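Local coordinates for phosphoprotein (Spring viremia of carp virus, PDB 7C5Z), which probably supports viral RNA replication as the phosphoprotein of a vesiculovirus, through a central domain that forms a dimer, at the interface of chains A and B. Residues are numbered along the deposited sequence; one frame, centred on the assembly and turned at random. Chains: chain A/B, Phosphoprotein.

Contact 1: the interface of chains A and B. Residues chain A 18, 20, 22, 31, 33; chain B 50, 53-54, 57.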
loop_
_atom_site.group_PDB
_atom_site.type_symbol
_atom_site.label_atom_id
_atom_site.label_comp_id
_atom_site.label_asym_id
_atom_site.label_seq_id
_atom_site.Cartn_x
_atom_site.Cartn_y
_atom_site.Cartn_z
ATOM N N VAL A 18 11.295 -2.467 3.325
ATOM C CA VAL A 18 10.181 -3.376 3.087
ATOM C C VAL A 18 10.568 -4.274 1.923
ATOM O O VAL A 18 10.939 -3.776 0.853
ATOM C CB VAL A 18 8.883 -2.615 2.766
ATOM C CG1 VAL A 18 7.794 -3.596 2.323
ATOM C CG2 VAL A 18 8.426 -1.788 3.967
ATOM N N PRO A 20 9.235 -7.733 -0.364
ATOM C CA PRO A 20 8.249 -8.770 -0.680
ATOM C C PRO A 20 8.919 -10.112 -0.950
ATOM O O PRO A 20 10.109 -10.184 -1.248
ATOM C CB PRO A 20 7.598 -8.226 -1.963
ATOM C CG PRO A 20 8.738 -7.505 -2.647
ATOM C CD PRO A 20 9.618 -6.940 -1.548
ATOM N N VAL A 22 7.976 -13.375 -3.421
ATOM C CA VAL A 22 7.125 -13.562 -4.591
ATOM C C VAL A 22 7.122 -15.031 -5.002
ATOM O O VAL A 22 8.186 -15.636 -5.190
ATOM C CB VAL A 22 7.590 -12.661 -5.750
ATOM C CG1 VAL A 22 6.853 -13.022 -7.038
ATOM C CG2 VAL A 22 7.355 -11.194 -5.378
ATOM N N VAL A 31 2.304 -12.229 -3.542
ATOM C CA VAL A 31 3.310 -11.306 -3.023
ATOM C C VAL A 31 3.084 -11.210 -1.523
ATOM O O VAL A 31 2.082 -10.628 -1.088
ATOM C CB VAL A 31 3.186 -9.930 -3.681
ATOM C CG1 VAL A 31 4.250 -8.974 -3.160
ATOM C CG2 VAL A 31 3.235 -10.087 -5.210
ATOM N N TYR A 33 4.239 -10.028 2.269
ATOM C CA TYR A 33 4.995 -9.093 3.106
ATOM C C TYR A 33 5.085 -9.695 4.506
ATOM O O TYR A 33 4.129 -9.632 5.281
ATOM C CB TYR A 33 4.317 -7.719 3.124
ATOM C CG TYR A 33 4.471 -7.027 1.786
ATOM C CD1 TYR A 33 5.630 -6.319 1.487
ATOM C CD2 TYR A 33 3.508 -7.183 0.786
ATOM C CE1 TYR A 33 5.805 -5.734 0.247
ATOM C CE2 TYR A 33 3.678 -6.594 -0.465
ATOM C CZ TYR A 33 4.824 -5.881 -0.714
ATOM O OH TYR A 33 5.008 -5.303 -1.945
HETATM N N MSE B 50 5.700 0.605 2.260
HETATM C CA MSE B 50 4.828 -0.499 1.907
HETATM C C MSE B 50 4.070 -0.205 0.624
HETATM O O MSE B 50 4.013 -1.059 -0.271
HETATM C CB MSE B 50 3.835 -0.778 3.039
HETATM C CG MSE B 50 4.374 -1.572 4.215
HETATM SE SE MSE B 50 4.470 -3.499 3.902
HETATM C CE MSE B 50 3.305 -3.647 2.335
ATOM N N SER B 53 6.495 -0.357 -2.350
ATOM C CA SER B 53 6.819 -1.723 -2.726
ATOM C C SER B 53 5.649 -2.381 -3.460
ATOM O O SER B 53 5.828 -3.002 -4.512
ATOM C CB SER B 53 7.196 -2.512 -1.473
ATOM O OG SER B 53 7.417 -3.860 -1.826
ATOM N N LEU B 54 4.432 -2.232 -2.927
ATOM C CA LEU B 54 3.259 -2.835 -3.550
ATOM C C LEU B 54 3.090 -2.387 -4.999
ATOM O O LEU B 54 2.882 -3.218 -5.899
ATOM C CB LEU B 54 2.015 -2.488 -2.725
ATOM C CG LEU B 54 0.676 -2.927 -3.310
ATOM C CD1 LEU B 54 0.626 -4.437 -3.476
ATOM C CD2 LEU B 54 -0.458 -2.445 -2.403
ATOM N N GLN B 57 5.587 -3.991 -7.262
ATOM C CA GLN B 57 5.290 -5.376 -7.578
ATOM C C GLN B 57 4.176 -5.469 -8.607
ATOM O O GLN B 57 4.246 -6.281 -9.535
ATOM C CB GLN B 57 4.914 -6.126 -6.295
ATOM C CG GLN B 57 6.043 -6.110 -5.258
ATOM C CD GLN B 57 7.301 -6.752 -5.814
ATOM O OE1 GLN B 57 8.357 -6.115 -5.929
ATOM N NE2 GLN B 57 7.188 -7.999 -6.192
#
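A:Tyr33 points its ring at helix 41-62 of chain B and meets it in two ways, through its phenol oxygen and through one face. The polar contact is a hydrogen bond between A:Tyr33 OH, the phenol hydroxyl, and the hydroxyl B:Ser53 OG, 2.8 Å long, with the donor not settled. B:Ser53 OG stands anti to its backbone N (chi1 176°), which swings the hydroxyl off the helix to the ring's edge, in the ring plane, beside CE1. The bond pairs two hydroxyls among largely apolar neighbours and ties the tip of the ring to the helix. A:Tyr33 OH also comes within 3.3 Å of the backbone N of B:Leu54.

One face of the same ring takes the methyl of selenomethionine B:Met50 in a CH-pi contact, with B:Met50 CE 3.6 Å from the ring centroid of A:Tyr33. The two side chains run past each other in opposite directions. Bends at chi2 and chi3 fold the methyl back over the ring, but B:Met50 is poorly ordered, and its placement is less certain. Its selenium also lies 3.7 Å from A:Val18 CG1, and these side chains cross at about a right angle.

Further along the helix B:Gln57 passes among apolar groups. Its methylene CG lies 4.0 Å from A:Val31 CG1, while its amide carbon CD packs 3.6 Å from A:Pro20 CG on the proline ring. The amide nitrogen B:Gln57 NE2 comes within 3.3 Å of the methyl A:Val22 CG2, a van der Waals approach.

The site seats one helix of the dimer against strands 21-25 and 28-33 and the segment before them in the partner, joining the two copies of the central domain.

Contact 2: the interface of chains A and B. Residues chain A 51, 54-55, 58, 78, 80; chain B 51, 54-55, 58.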
loop_
_atom_site.group_PDB
_atom_site.type_symbol
_atom_site.label_atom_id
_atom_site.label_comp_id
_atom_site.label_asym_id
_atom_site.label_seq_id
_atom_site.Cartn_x
_atom_site.Cartn_y
_atom_site.Cartn_z
HETATM N N MSE A 51 -3.965 -0.781 1.604
HETATM C CA MSE A 51 -3.620 -1.708 0.524
HETATM C C MSE A 51 -4.878 -2.222 -0.161
HETATM O O MSE A 51 -4.942 -2.264 -1.395
HETATM C CB MSE A 51 -2.774 -2.867 1.056
HETATM C CG MSE A 51 -1.415 -2.413 1.507
HETATM SE SE MSE A 51 -0.358 -3.863 2.294
HETATM C CE MSE A 51 -0.494 -5.085 0.837
ATOM N N LEU A 54 -6.279 0.500 -2.392
ATOM C CA LEU A 54 -5.454 0.768 -3.561
ATOM C C LEU A 54 -5.546 -0.358 -4.584
ATOM O O LEU A 54 -5.687 -0.097 -5.782
ATOM C CB LEU A 54 -4.003 0.999 -3.140
ATOM C CG LEU A 54 -3.051 1.350 -4.272
ATOM C CD1 LEU A 54 -3.515 2.568 -5.067
ATOM C CD2 LEU A 54 -1.663 1.602 -3.704
ATOM N N ILE A 55 -5.446 -1.621 -4.147
ATOM C CA ILE A 55 -5.535 -2.706 -5.131
ATOM C C ILE A 55 -6.930 -2.766 -5.745
ATOM O O ILE A 55 -7.095 -3.238 -6.876
ATOM C CB ILE A 55 -5.124 -4.065 -4.527
ATOM C CG1 ILE A 55 -6.172 -4.565 -3.534
ATOM C CG2 ILE A 55 -3.757 -3.974 -3.887
ATOM C CD1 ILE A 55 -5.827 -5.923 -2.858
ATOM N N ILE A 58 -6.684 -0.159 -8.494
ATOM C CA ILE A 58 -5.817 -0.624 -9.571
ATOM C C ILE A 58 -6.485 -1.753 -10.347
ATOM O O ILE A 58 -6.470 -1.771 -11.585
ATOM C CB ILE A 58 -4.451 -1.057 -9.005
ATOM C CG1 ILE A 58 -3.682 0.156 -8.479
ATOM C CG2 ILE A 58 -3.659 -1.866 -10.067
ATOM C CD1 ILE A 58 -2.403 -0.189 -7.674
ATOM N N VAL A 78 -0.719 -10.336 -1.125
ATOM C CA VAL A 78 -1.485 -9.841 -2.266
ATOM C C VAL A 78 -1.463 -10.898 -3.365
ATOM O O VAL A 78 -0.409 -11.483 -3.646
ATOM C CB VAL A 78 -0.933 -8.501 -2.773
ATOM C CG1 VAL A 78 -1.689 -8.030 -4.009
ATOM C CG2 VAL A 78 -1.040 -7.444 -1.674
ATOM N N LEU A 80 -2.029 -11.549 -7.343
ATOM C CA LEU A 80 -2.060 -10.896 -8.647
ATOM C C LEU A 80 -2.383 -11.940 -9.711
ATOM O O LEU A 80 -1.506 -12.728 -10.088
ATOM C CB LEU A 80 -0.707 -10.236 -8.940
ATOM C CG LEU A 80 -0.119 -9.283 -7.888
ATOM C CD1 LEU A 80 1.247 -8.803 -8.355
ATOM C CD2 LEU A 80 -1.033 -8.116 -7.686
HETATM N N MSE B 51 3.486 0.994 0.521
HETATM C CA MSE B 51 2.775 1.337 -0.713
HETATM C C MSE B 51 3.704 1.387 -1.907
HETATM O O MSE B 51 3.331 0.904 -2.989
HETATM C CB MSE B 51 2.021 2.671 -0.604
HETATM C CG MSE B 51 1.050 2.767 0.539
HETATM SE SE MSE B 51 -0.442 1.513 0.325
HETATM C CE MSE B 51 -0.411 0.851 2.140
ATOM N N LEU B 54 4.432 -2.232 -2.927
ATOM C CA LEU B 54 3.259 -2.835 -3.550
ATOM C C LEU B 54 3.090 -2.387 -4.999
ATOM O O LEU B 54 2.882 -3.218 -5.899
ATOM C CB LEU B 54 2.015 -2.488 -2.725
ATOM C CG LEU B 54 0.676 -2.927 -3.310
ATOM C CD1 LEU B 54 0.626 -4.437 -3.476
ATOM C CD2 LEU B 54 -0.458 -2.445 -2.403
ATOM N N ILE B 55 3.150 -1.074 -5.246
ATOM C CA ILE B 55 2.940 -0.630 -6.621
ATOM C C ILE B 55 4.100 -1.044 -7.513
ATOM O O ILE B 55 3.910 -1.246 -8.723
ATOM C CB ILE B 55 2.691 0.890 -6.711
ATOM C CG1 ILE B 55 3.907 1.690 -6.271
ATOM C CG2 ILE B 55 1.441 1.272 -5.912
ATOM C CD1 ILE B 55 3.757 3.179 -6.523
ATOM N N ILE B 58 3.145 -4.625 -8.472
ATOM C CA ILE B 58 2.052 -4.662 -9.438
ATOM C C ILE B 58 2.538 -4.184 -10.798
ATOM O O ILE B 58 2.188 -4.770 -11.838
ATOM C CB ILE B 58 0.862 -3.825 -8.926
ATOM C CG1 ILE B 58 0.282 -4.459 -7.667
ATOM C CG2 ILE B 58 -0.211 -3.688 -10.015
ATOM C CD1 ILE B 58 -0.737 -3.579 -6.923
#
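A:Ile58 and B:Ile58 reach toward each other tip to tip, with A:Ile58 CD1 and B:Ile58 CD1 3.9 Å apart. Their CG2 branches meet as well. The two residues lie at the two-fold, and like branches therefore face like across it.

Helix also packs on helix through leucine and isoleucine. A:Leu54 CD2 touches the CG2 methyl of B:Ile55 at 3.8 Å, the side chains crossing obliquely; in the twin contact B:Leu54 CD2 lies 3.9 Å from A:Ile55 CG2, nearer a right angle. Both isoleucines hold CG1 between the backbone N and the carbonyl carbon (chi1 71° in A:Ile55), which leaves CG2 as the branch that meets the leucine.

The two selenomethionines break the symmetry. A:Met51 runs extended through chi2 (176°) and bends at chi3, whereas B:Met51 turns already at chi2 (-66°) and brings its methyl CE to 3.5 Å from A:Met51 CG, a tight carbon contact. A:Met51 CG also lies 4.0 Å from B:Leu54 CD2.

Helix meets strand where the other methyl of B:Leu54, CD1, packs 3.9 Å from A:Val78 CG2, and where B:Ile58 CG1 sits 3.9 Å from A:Leu80 CD2. Each of these pairs crosses at about a right angle. B:Leu54 is thus wedged by its two branches between the helix and a strand of chain A.

No nitrogen or oxygen reaches across, and the contact rests on shape and apolar burial. It lies where helices 41-62 of the two chains cross, with strand 76-81 of chain A flanking the helix of chain B.

Contact 1 and contact 2 lie about 9 Å apart, measured between the centres of their C-alpha atoms, and share B:Leu54 on helix 41-62 of chain B. That helix presents different sides to its partner: contact 1 faces strands 21-25 and 28-33 of chain A and the segment before them, and contact 2 the partner helix and strand 76-81. Each chain's helix is thus embraced by the other chain's helix and strands. Contact 1 recurs with the chains exchanged, while contact 2 lies near the two-fold axis and its strand contacts also recur, consistent with the central domain being a dimer.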